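Local coordinates for putative prolyl-tRNA synthetase (Leishmania major, PDB 5XIL), which probably charges tRNA(Pro) with L-proline in an ATP-dependent reaction that releases AMP and diphosphate, as a class II aminoacyl-tRNA synthetase, at residues P117-W122 with V131-W136; D242-D247 with E252-P257; T418-F423 with N445-D450. All coordinates share one frame; numbering follows the deposited sequence.

Contact 1. Residues P117-W122 with V131-W136; sequences PYYAKW and VRLNMW
Tyr119 and Trp122, one turn apart at the C-terminal end of helix 111-122, meet Val131 and Leu133 at the start of strand 131-139, within the class II synthetase catalytic fold. The two segments run roughly antiparallel, 145° between their directions, and their axes approach to 10.8 Å at the closest, a gap bridged by side chains alone, without a hydrogen bond between them. Val131 CG1 lies over one face of the Tyr119 ring in a CH-pi contact, 3.8 Å from the centroid and 17° off the ring normal. It is the valine methyl anti to the backbone N (chi1 173°) that reaches the phenol, displaced slightly toward its rim near CZ. Leu133 slides past the same tyrosine in the opposite direction: its CB is 3.5 Å from Tyr119 OH, while its CD1 also lies 3.8 Å from Tyr119 CE1. That one methyl serves both aromatics, since Leu133 CD1 comes within 3.7 Å of Trp122 CZ3.

What positions these groups lies mostly outside the two segments. The buried Tyr119 hydroxyl is hydrogen-bonded to the carbonyl O of His162, on the neighbouring strand 156-165, whose His162 and Ala164 also pair through their backbones with Leu133 and Val131. The phenol therefore ties the helix to the strand next to the one it packs on. Trp122 faces the dimer interface: Glu28 of the second subunit accepts its NE1 hydrogen bond, and Arg39 of that subunit makes a cation-pi contact with the indole. Within the helix, Trp122 N bonds to Tyr118 O at 2.8 Å, and the same carbonyl oxygen sits 3.1 Å above the plane of the Trp122 ring, toward its rim.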
loop_
_atom_site.group_PDB
_atom_site.type_symbol
_atom_site.label_atom_id
_atom_site.label_comp_id
_atom_site.label_asym_id
_atom_site.label_seq_id
_atom_site.Cartn_x
_atom_site.Cartn_y
_atom_site.Cartn_z
ATOM N N PRO A 117 1.915 3.282 25.352
ATOM C CA PRO A 117 1.820 2.228 26.395
ATOM C C PRO A 117 2.372 0.915 25.889
ATOM O O PRO A 117 2.984 0.171 26.659
ATOM C CB PRO A 117 0.304 2.134 26.669
ATOM C CG PRO A 117 -0.214 3.514 26.363
ATOM C CD PRO A 117 0.646 4.029 25.210
ATOM N N TYR A 118 2.132 0.568 24.611
ATOM C CA TYR A 118 2.709 -0.629 24.085
ATOM C C TYR A 118 4.208 -0.552 23.968
ATOM O O TYR A 118 4.889 -1.574 24.189
ATOM C CB TYR A 118 1.990 -1.115 22.769
ATOM C CG TYR A 118 0.625 -1.623 23.119
ATOM C CD1 TYR A 118 -0.436 -0.753 23.298
ATOM C CD2 TYR A 118 0.426 -2.975 23.399
ATOM C CE1 TYR A 118 -1.694 -1.191 23.740
ATOM C CE2 TYR A 118 -0.831 -3.447 23.805
ATOM C CZ TYR A 118 -1.901 -2.541 23.983
ATOM O OH TYR A 118 -3.181 -2.992 24.391
ATOM N N TYR A 119 4.744 0.611 23.600
ATOM C CA TYR A 119 6.169 0.794 23.542
ATOM C C TYR A 119 6.762 0.463 24.935
ATOM O O TYR A 119 7.803 -0.156 25.057
ATOM C CB TYR A 119 6.531 2.233 23.125
ATOM C CG TYR A 119 6.521 2.433 21.607
ATOM C CD1 TYR A 119 5.532 1.827 20.818
ATOM C CD2 TYR A 119 7.489 3.201 20.959
ATOM C CE1 TYR A 119 5.504 2.020 19.422
ATOM C CE2 TYR A 119 7.462 3.401 19.547
ATOM C CZ TYR A 119 6.473 2.784 18.813
ATOM O OH TYR A 119 6.387 2.874 17.444
ATOM N N ALA A 120 6.110 0.948 25.970
ATOM C CA ALA A 120 6.559 0.674 27.357
ATOM C C ALA A 120 6.581 -0.834 27.599
ATOM O O ALA A 120 7.545 -1.346 28.108
ATOM C CB ALA A 120 5.657 1.399 28.375
ATOM N N LYS A 121 5.548 -1.532 27.147
ATOM C CA LYS A 121 5.433 -2.962 27.304
ATOM C C LYS A 121 6.492 -3.739 26.502
ATOM O O LYS A 121 7.187 -4.608 27.027
ATOM C CB LYS A 121 4.000 -3.371 26.951
ATOM C CG LYS A 121 3.757 -4.820 27.221
ATOM C CD LYS A 121 2.493 -5.354 26.610
ATOM C CE LYS A 121 2.516 -6.894 26.637
ATOM N NZ LYS A 121 1.215 -7.402 27.158
ATOM N N TRP A 122 6.703 -3.351 25.255
ATOM C CA TRP A 122 7.607 -4.047 24.390
ATOM C C TRP A 122 9.022 -3.760 24.715
ATOM O O TRP A 122 9.870 -4.543 24.407
ATOM C CB TRP A 122 7.356 -3.668 22.923
ATOM C CG TRP A 122 5.997 -4.090 22.439
ATOM C CD1 TRP A 122 5.326 -5.209 22.801
ATOM C CD2 TRP A 122 5.187 -3.436 21.421
ATOM N NE1 TRP A 122 4.116 -5.273 22.127
ATOM C CE2 TRP A 122 4.025 -4.212 21.256
ATOM C CE3 TRP A 122 5.324 -2.244 20.670
ATOM C CZ2 TRP A 122 3.001 -3.866 20.330
ATOM C CZ3 TRP A 122 4.300 -1.893 19.769
ATOM C CH2 TRP A 122 3.159 -2.676 19.609
ATOM N N VAL A 131 12.803 0.423 18.549
ATOM C CA VAL A 131 11.453 0.067 18.124
ATOM C C VAL A 131 11.167 1.046 16.992
ATOM O O VAL A 131 11.248 2.259 17.233
ATOM C CB VAL A 131 10.431 0.228 19.263
ATOM C CG1 VAL A 131 8.972 0.037 18.818
ATOM C CG2 VAL A 131 10.729 -0.825 20.330
ATOM N N ARG A 132 10.905 0.550 15.761
ATOM C CA ARG A 132 10.720 1.469 14.625
ATOM C C ARG A 132 9.517 1.001 13.826
ATOM O O ARG A 132 9.557 -0.040 13.135
ATOM C CB ARG A 132 11.945 1.436 13.719
ATOM C CG ARG A 132 13.260 1.760 14.429
ATOM C CD ARG A 132 14.449 1.461 13.572
ATOM N NE ARG A 132 14.571 2.498 12.586
ATOM C CZ ARG A 132 15.439 2.408 11.584
ATOM N NH1 ARG A 132 16.237 1.328 11.510
ATOM N NH2 ARG A 132 15.552 3.392 10.727
ATOM N N LEU A 133 8.442 1.729 13.967
ATOM C CA LEU A 133 7.120 1.324 13.448
ATOM C C LEU A 133 6.448 2.446 12.634
ATOM O O LEU A 133 6.545 3.623 13.006
ATOM C CB LEU A 133 6.205 0.879 14.576
ATOM C CG LEU A 133 6.710 -0.354 15.407
ATOM C CD1 LEU A 133 5.861 -0.591 16.623
ATOM C CD2 LEU A 133 6.842 -1.612 14.579
ATOM N N ASN A 134 5.786 2.063 11.552
ATOM C CA ASN A 134 5.088 2.925 10.686
ATOM C C ASN A 134 3.719 2.380 10.435
ATOM O O ASN A 134 3.499 1.153 10.363
ATOM C CB ASN A 134 5.863 2.999 9.351
ATOM C CG ASN A 134 5.182 3.865 8.331
ATOM O OD1 ASN A 134 5.007 5.061 8.573
ATOM N ND2 ASN A 134 4.715 3.274 7.230
ATOM N N MET A 135 2.784 3.285 10.203
ATOM C CA MET A 135 1.424 2.939 9.852
ATOM C C MET A 135 0.944 3.814 8.705
ATOM O O MET A 135 1.267 4.992 8.670
ATOM C CB MET A 135 0.530 3.250 11.041
ATOM C CG MET A 135 0.780 2.388 12.212
ATOM S SD MET A 135 -0.324 2.867 13.590
ATOM C CE MET A 135 0.270 4.498 13.928
ATOM N N TRP A 136 0.272 3.216 7.752
ATOM C CA TRP A 136 -0.442 3.907 6.675
ATOM C C TRP A 136 -1.884 3.937 7.075
ATOM O O TRP A 136 -2.509 2.902 7.216
ATOM C CB TRP A 136 -0.255 3.191 5.339
ATOM C CG TRP A 136 1.122 3.336 4.808
ATOM C CD1 TRP A 136 2.161 2.461 4.980
ATOM C CD2 TRP A 136 1.664 4.440 4.047
ATOM N NE1 TRP A 136 3.279 2.949 4.378
ATOM C CE2 TRP A 136 3.009 4.142 3.778
ATOM C CE3 TRP A 136 1.134 5.604 3.534
ATOM C CZ2 TRP A 136 3.830 4.984 3.038
ATOM C CZ3 TRP A 136 1.957 6.452 2.825
ATOM C CH2 TRP A 136 3.293 6.138 2.590
#

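Contact 2. Residues D242-D247 with E252-P257; sequences DIRFQD and EQTLIP
Phe245 and Leu255 form an antiparallel hydrogen-bonded pair in a beta hairpin, with Phe245 N to Leu255 O at 2.9 Å and Leu255 N to Phe245 O at 2.7 Å, and the bond from Asp247 N to Gln253 O continues the pairing toward the turn.

The Phe245 and Leu255 side chains share one face of the hairpin. Phe245 CG stands between its backbone N and carbonyl carbon (chi1 63°), which lays the ring across the partner strand so that Leu255 CB sits over one ring face, 4.0 Å from the centroid. Leu255 CD1 extends the cluster to Asp247 CB, 3.8 Å away. At the edge of the same ring, in its plane, comes Pro257 N, and the proline CG packs 3.6 Å from Ile243 CG2.

On the face of Gln246 and Thr254, a non-hydrogen-bonded pair, Thr254 OG1 donates to Gln246 OE1 at 2.8 Å, in the carbonyl plane and on a lone pair. A bend at chi2 (-51°) folds the glutamine over toward the threonine. Its NE2 binds Asn251 O in the turn, so both ends of the amide are held. A water donates to Thr254 OG1 and to Glu252 O and is reached weakly by Gln246 NE2. The Arg244 side chain lies along this face, its NE 3.5 Å from Thr254 CG2.

Strand 245-247 follows helix 236-241 after the Schellman motif at Asp242, and Ile243 packs against Tyr119 and Ala120 of helix 111-122, while Phe245 reaches His126 and Leu129 in the loop before strand 131-139.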
loop_
_atom_site.group_PDB
_atom_site.type_symbol
_atom_site.label_atom_id
_atom_site.label_comp_id
_atom_site.label_asym_id
_atom_site.label_seq_id
_atom_site.Cartn_x
_atom_site.Cartn_y
_atom_site.Cartn_z
ATOM N N ASP A 242 6.364 6.038 30.996
ATOM C CA ASP A 242 7.157 5.078 31.741
ATOM C C ASP A 242 7.818 4.033 30.813
ATOM O O ASP A 242 7.724 2.823 31.089
ATOM C CB ASP A 242 6.259 4.429 32.812
ATOM C CG ASP A 242 5.824 5.443 33.887
ATOM O OD1 ASP A 242 6.704 6.160 34.411
ATOM O OD2 ASP A 242 4.624 5.521 34.196
ATOM N N ILE A 243 8.418 4.524 29.735
ATOM C CA ILE A 243 9.240 3.752 28.815
ATOM C C ILE A 243 10.659 3.884 29.359
ATOM O O ILE A 243 11.175 4.990 29.545
ATOM C CB ILE A 243 9.151 4.279 27.393
ATOM C CG1 ILE A 243 7.683 4.331 26.945
ATOM C CG2 ILE A 243 9.926 3.343 26.418
ATOM C CD1 ILE A 243 7.425 5.144 25.651
ATOM N N ARG A 244 11.253 2.740 29.699
ATOM C CA ARG A 244 12.517 2.709 30.401
ATOM C C ARG A 244 13.210 1.394 30.143
ATOM O O ARG A 244 12.562 0.426 29.859
ATOM C CB ARG A 244 12.251 2.835 31.907
ATOM C CG ARG A 244 11.072 1.924 32.333
ATOM C CD ARG A 244 10.788 1.921 33.823
ATOM N NE ARG A 244 11.945 1.342 34.511
ATOM C CZ ARG A 244 12.038 1.116 35.817
ATOM N NH1 ARG A 244 11.034 1.407 36.632
ATOM N NH2 ARG A 244 13.147 0.580 36.295
ATOM N N PHE A 245 14.529 1.385 30.268
ATOM C CA PHE A 245 15.272 0.157 30.288
ATOM C C PHE A 245 16.536 0.345 31.146
ATOM O O PHE A 245 17.060 1.449 31.295
ATOM C CB PHE A 245 15.633 -0.258 28.843
ATOM C CG PHE A 245 16.525 0.727 28.142
ATOM C CD1 PHE A 245 16.005 1.923 27.621
ATOM C CD2 PHE A 245 17.894 0.486 28.003
ATOM C CE1 PHE A 245 16.844 2.838 27.016
ATOM C CE2 PHE A 245 18.726 1.402 27.387
ATOM C CZ PHE A 245 18.195 2.599 26.917
ATOM N N GLN A 246 17.043 -0.757 31.683
ATOM C CA GLN A 246 18.303 -0.689 32.450
ATOM C C GLN A 246 19.471 -0.467 31.530
ATOM O O GLN A 246 19.548 -1.051 30.420
ATOM C CB GLN A 246 18.534 -1.994 33.252
ATOM C CG GLN A 246 17.504 -2.245 34.357
ATOM C CD GLN A 246 17.337 -1.041 35.250
ATOM O OE1 GLN A 246 16.465 -0.216 35.016
ATOM N NE2 GLN A 246 18.220 -0.897 36.248
ATOM N N ASP A 247 20.384 0.387 31.962
ATOM C CA ASP A 247 21.557 0.655 31.210
ATOM C C ASP A 247 22.357 -0.655 31.108
ATOM O O ASP A 247 22.667 -1.230 32.130
ATOM C CB ASP A 247 22.378 1.675 31.941
ATOM C CG ASP A 247 23.676 1.963 31.267
ATOM O OD1 ASP A 247 24.120 1.187 30.409
ATOM O OD2 ASP A 247 24.231 2.990 31.616
ATOM N N GLU A 252 22.559 -0.527 37.796
ATOM C CA GLU A 252 21.953 0.346 38.809
ATOM C C GLU A 252 21.025 1.438 38.254
ATOM O O GLU A 252 20.274 2.047 39.001
ATOM C CB GLU A 252 23.035 1.095 39.583
ATOM C CG GLU A 252 23.962 0.188 40.346
ATOM C CD GLU A 252 24.848 0.976 41.325
ATOM O OE1 GLU A 252 26.055 1.032 41.074
ATOM O OE2 GLU A 252 24.320 1.573 42.261
ATOM N N GLN A 253 21.211 1.738 36.980
ATOM C CA GLN A 253 20.682 2.945 36.333
ATOM C C GLN A 253 19.593 2.550 35.282
ATOM O O GLN A 253 19.762 1.593 34.493
ATOM C CB GLN A 253 21.802 3.679 35.608
ATOM C CG GLN A 253 22.875 4.236 36.527
ATOM C CD GLN A 253 22.338 5.252 37.531
ATOM O OE1 GLN A 253 21.341 5.992 37.308
ATOM N NE2 GLN A 253 23.014 5.303 38.663
ATOM N N THR A 254 18.543 3.342 35.265
ATOM C CA THR A 254 17.442 3.225 34.292
ATOM C C THR A 254 17.573 4.356 33.302
ATOM O O THR A 254 17.901 5.483 33.680
ATOM C CB THR A 254 16.133 3.331 35.034
ATOM O OG1 THR A 254 16.117 2.316 36.057
ATOM C CG2 THR A 254 14.996 3.043 34.139
ATOM N N LEU A 255 17.428 4.037 32.020
ATOM C CA LEU A 255 17.557 5.022 30.937
ATOM C C LEU A 255 16.193 5.146 30.262
ATOM O O LEU A 255 15.362 4.213 30.334
ATOM C CB LEU A 255 18.573 4.599 29.893
ATOM C CG LEU A 255 20.019 4.493 30.417
ATOM C CD1 LEU A 255 20.968 4.081 29.304
ATOM C CD2 LEU A 255 20.470 5.788 31.065
ATOM N N ILE A 256 16.007 6.289 29.595
ATOM C CA ILE A 256 14.800 6.510 28.806
ATOM C C ILE A 256 15.151 6.594 27.331
ATOM O O ILE A 256 16.108 7.258 26.936
ATOM C CB ILE A 256 14.110 7.789 29.246
ATOM C CG1 ILE A 256 13.816 7.678 30.758
ATOM C CG2 ILE A 256 12.790 7.985 28.498
ATOM C CD1 ILE A 256 13.025 8.846 31.370
ATOM N N PRO A 257 14.400 5.862 26.488
ATOM C CA PRO A 257 14.746 5.920 25.071
ATOM C C PRO A 257 14.491 7.304 24.493
ATOM O O PRO A 257 13.641 8.024 25.019
ATOM C CB PRO A 257 13.754 4.988 24.412
ATOM C CG PRO A 257 13.265 4.109 25.470
ATOM C CD PRO A 257 13.364 4.887 26.761
HETATM O O HOH W 1 17.854 1.807 38.292
#

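Contact 3. Residues T418-F423 with N445-D450; sequences TEWTEF and NQVKKD
In the zinc-containing C-terminal domain of the synthetase, Trp420 and Phe423, at the entry to helix 423-428, pack on Val447 and Asp450 of helix 441-455. Val447 CG1 approaches the far end of the phenylalanine, 3.4 Å from Phe423 CZ, the side chains crossing at about a right angle. The same methyl is 4.1 Å from Trp420 CZ3, and the outer rim of the indole carries on along the helix to Asp450, whose CB lies 3.7 Å from Trp420 CZ2. With chi1 at 175° the indole points directly away from the Trp420 backbone nitrogen, which carries the six-membered ring out to the helix; NE1, on the five-membered ring, donates to Glu454 OE2.

The first turn of helix 441-455 holds Cys443, a zinc ligand with Cys438 and Cys493; the Val447 side chain is about 8 Å from the zinc ion, so the contact lies near the metal site. The two aromatics also brace each other: Trp420 CZ3 lies 3.5 Å above the Phe423 ring plane, and Phe508 meets Phe423 edge-to-face. On the helix, Asp450 OD2 accepts a nearly straight bond of 2.8 Å from Gln446 NE2, on the syn side, which helps to orient the carboxylate; Gln446 NE2 also binds Lys496 O. Glu419, beside Trp420, binds magnesium in a structure of this protein, though that ion is not bound to this chain here; its OE2 accepts a hydrogen bond from Thr418 OG1.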
loop_
_atom_site.group_PDB
_atom_site.type_symbol
_atom_site.label_atom_id
_atom_site.label_comp_id
_atom_site.label_asym_id
_atom_site.label_seq_id
_atom_site.Cartn_x
_atom_site.Cartn_y
_atom_site.Cartn_z
ATOM N N THR A 418 16.089 43.200 5.080
ATOM C CA THR A 418 16.813 43.634 6.293
ATOM C C THR A 418 16.255 44.837 7.006
ATOM O O THR A 418 16.753 45.166 8.084
ATOM C CB THR A 418 18.232 44.015 5.946
ATOM O OG1 THR A 418 18.194 45.059 4.975
ATOM C CG2 THR A 418 18.949 42.861 5.339
ATOM N N GLU A 419 15.327 45.553 6.387
ATOM C CA GLU A 419 14.668 46.679 6.977
ATOM C C GLU A 419 13.173 46.424 7.243
ATOM O O GLU A 419 12.407 46.083 6.337
ATOM C CB GLU A 419 14.876 47.902 6.066
ATOM C CG GLU A 419 16.280 47.982 5.421
ATOM C CD GLU A 419 17.445 48.211 6.385
ATOM O OE1 GLU A 419 17.280 49.142 7.206
ATOM O OE2 GLU A 419 18.508 47.496 6.333
ATOM N N TRP A 420 12.713 46.734 8.471
ATOM C CA TRP A 420 11.368 46.487 8.834
ATOM C C TRP A 420 10.380 47.105 7.835
ATOM O O TRP A 420 9.346 46.538 7.582
ATOM C CB TRP A 420 11.037 46.882 10.296
ATOM C CG TRP A 420 9.598 46.695 10.498
ATOM C CD1 TRP A 420 8.628 47.638 10.472
ATOM C CD2 TRP A 420 8.896 45.415 10.555
ATOM N NE1 TRP A 420 7.421 47.062 10.594
ATOM C CE2 TRP A 420 7.547 45.698 10.645
ATOM C CE3 TRP A 420 9.301 44.096 10.623
ATOM C CZ2 TRP A 420 6.569 44.698 10.692
ATOM C CZ3 TRP A 420 8.335 43.112 10.677
ATOM C CH2 TRP A 420 6.985 43.426 10.752
ATOM N N THR A 421 10.686 48.290 7.299
ATOM C CA THR A 421 9.716 48.999 6.524
ATOM C C THR A 421 9.413 48.299 5.210
ATOM O O THR A 421 8.405 48.583 4.606
ATOM C CB THR A 421 10.134 50.461 6.187
ATOM O OG1 THR A 421 11.520 50.493 5.798
ATOM C CG2 THR A 421 9.963 51.363 7.345
ATOM N N GLU A 422 10.290 47.426 4.771
ATOM C CA GLU A 422 10.070 46.689 3.534
ATOM C C GLU A 422 9.398 45.329 3.734
ATOM O O GLU A 422 9.088 44.650 2.736
ATOM C CB GLU A 422 11.395 46.573 2.736
ATOM C CG GLU A 422 12.520 45.793 3.377
ATOM C CD GLU A 422 13.831 45.802 2.581
ATOM O OE1 GLU A 422 13.818 46.302 1.409
ATOM O OE2 GLU A 422 14.857 45.304 3.084
ATOM N N PHE A 423 9.169 44.953 4.990
ATOM C CA PHE A 423 8.645 43.610 5.356
ATOM C C PHE A 423 7.219 43.424 4.890
ATOM O O PHE A 423 6.945 42.557 4.052
ATOM C CB PHE A 423 8.714 43.432 6.872
ATOM C CG PHE A 423 8.498 41.997 7.360
ATOM C CD1 PHE A 423 7.230 41.505 7.555
ATOM C CD2 PHE A 423 9.603 41.185 7.612
ATOM C CE1 PHE A 423 7.039 40.189 7.993
ATOM C CE2 PHE A 423 9.462 39.882 8.042
ATOM C CZ PHE A 423 8.166 39.387 8.255
ATOM N N ASN A 445 7.239 36.832 17.828
ATOM C CA ASN A 445 5.879 37.234 18.157
ATOM C C ASN A 445 5.555 38.682 17.682
ATOM O O ASN A 445 4.465 38.976 17.206
ATOM C CB ASN A 445 5.729 37.145 19.689
ATOM C CG ASN A 445 5.385 35.745 20.162
ATOM O OD1 ASN A 445 4.779 34.971 19.451
ATOM N ND2 ASN A 445 5.746 35.424 21.382
ATOM N N GLN A 446 6.512 39.585 17.899
ATOM C CA GLN A 446 6.359 40.960 17.498
ATOM C C GLN A 446 6.228 41.077 15.950
ATOM O O GLN A 446 5.369 41.781 15.436
ATOM C CB GLN A 446 7.556 41.770 17.943
ATOM C CG GLN A 446 7.226 43.269 17.913
ATOM C CD GLN A 446 8.428 44.144 18.024
ATOM O OE1 GLN A 446 9.298 43.927 18.886
ATOM N NE2 GLN A 446 8.503 45.157 17.162
ATOM N N VAL A 447 7.056 40.324 15.233
ATOM C CA VAL A 447 6.920 40.307 13.756
ATOM C C VAL A 447 5.495 39.945 13.333
ATOM O O VAL A 447 4.907 40.617 12.479
ATOM C CB VAL A 447 7.967 39.397 13.137
ATOM C CG1 VAL A 447 7.644 39.165 11.644
ATOM C CG2 VAL A 447 9.349 39.984 13.334
ATOM N N LYS A 448 4.915 38.899 13.931
ATOM C CA LYS A 448 3.603 38.471 13.520
ATOM C C LYS A 448 2.526 39.491 13.906
ATOM O O LYS A 448 1.611 39.837 13.149
ATOM C CB LYS A 448 3.331 37.062 14.052
ATOM C CG LYS A 448 2.063 36.415 13.524
ATOM C CD LYS A 448 1.986 34.967 14.042
ATOM C CE LYS A 448 0.999 34.096 13.308
ATOM N NZ LYS A 448 -0.402 34.534 13.507
ATOM N N LYS A 449 2.655 40.052 15.093
ATOM C CA LYS A 449 1.730 41.101 15.504
ATOM C C LYS A 449 1.771 42.356 14.653
ATOM O O LYS A 449 0.756 42.780 14.182
ATOM C CB LYS A 449 2.065 41.551 16.951
ATOM C CG LYS A 449 1.216 42.698 17.438
ATOM C CD LYS A 449 1.643 43.030 18.898
ATOM C CE LYS A 449 0.775 44.117 19.552
ATOM N NZ LYS A 449 0.920 45.469 18.975
ATOM N N ASP A 450 2.959 42.875 14.453
ATOM C CA ASP A 450 3.207 44.151 13.742
ATOM C C ASP A 450 2.838 43.989 12.275
ATOM O O ASP A 450 2.248 44.897 11.637
ATOM C CB ASP A 450 4.697 44.541 13.837
ATOM C CG ASP A 450 5.121 45.079 15.225
ATOM O OD1 ASP A 450 4.253 45.260 16.086
ATOM O OD2 ASP A 450 6.304 45.349 15.412
#

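Overall arrangement
The three contacts follow one another along the chain, each closing before the next opens. Contacts 1 and 2 belong to the class II core, their centres about 17 Å apart, and they touch directly: Ala120 CB of contact 1 lies 3.7 Å from Asp242 O of contact 2. Strand 156-165 pairs with both 131-139 and 253-265, so the helix end and the hairpin are attached to the same sheet, with contact 1 bordering the second subunit. Contact 3 lies in the C-terminal zinc domain, its centre about 43 Å from that of contact 1 and about 46 Å from that of contact 2, and touches neither. Pairing of strands 195-198 and 475-480 joins this domain to the core, far from the dimer-facing helix end.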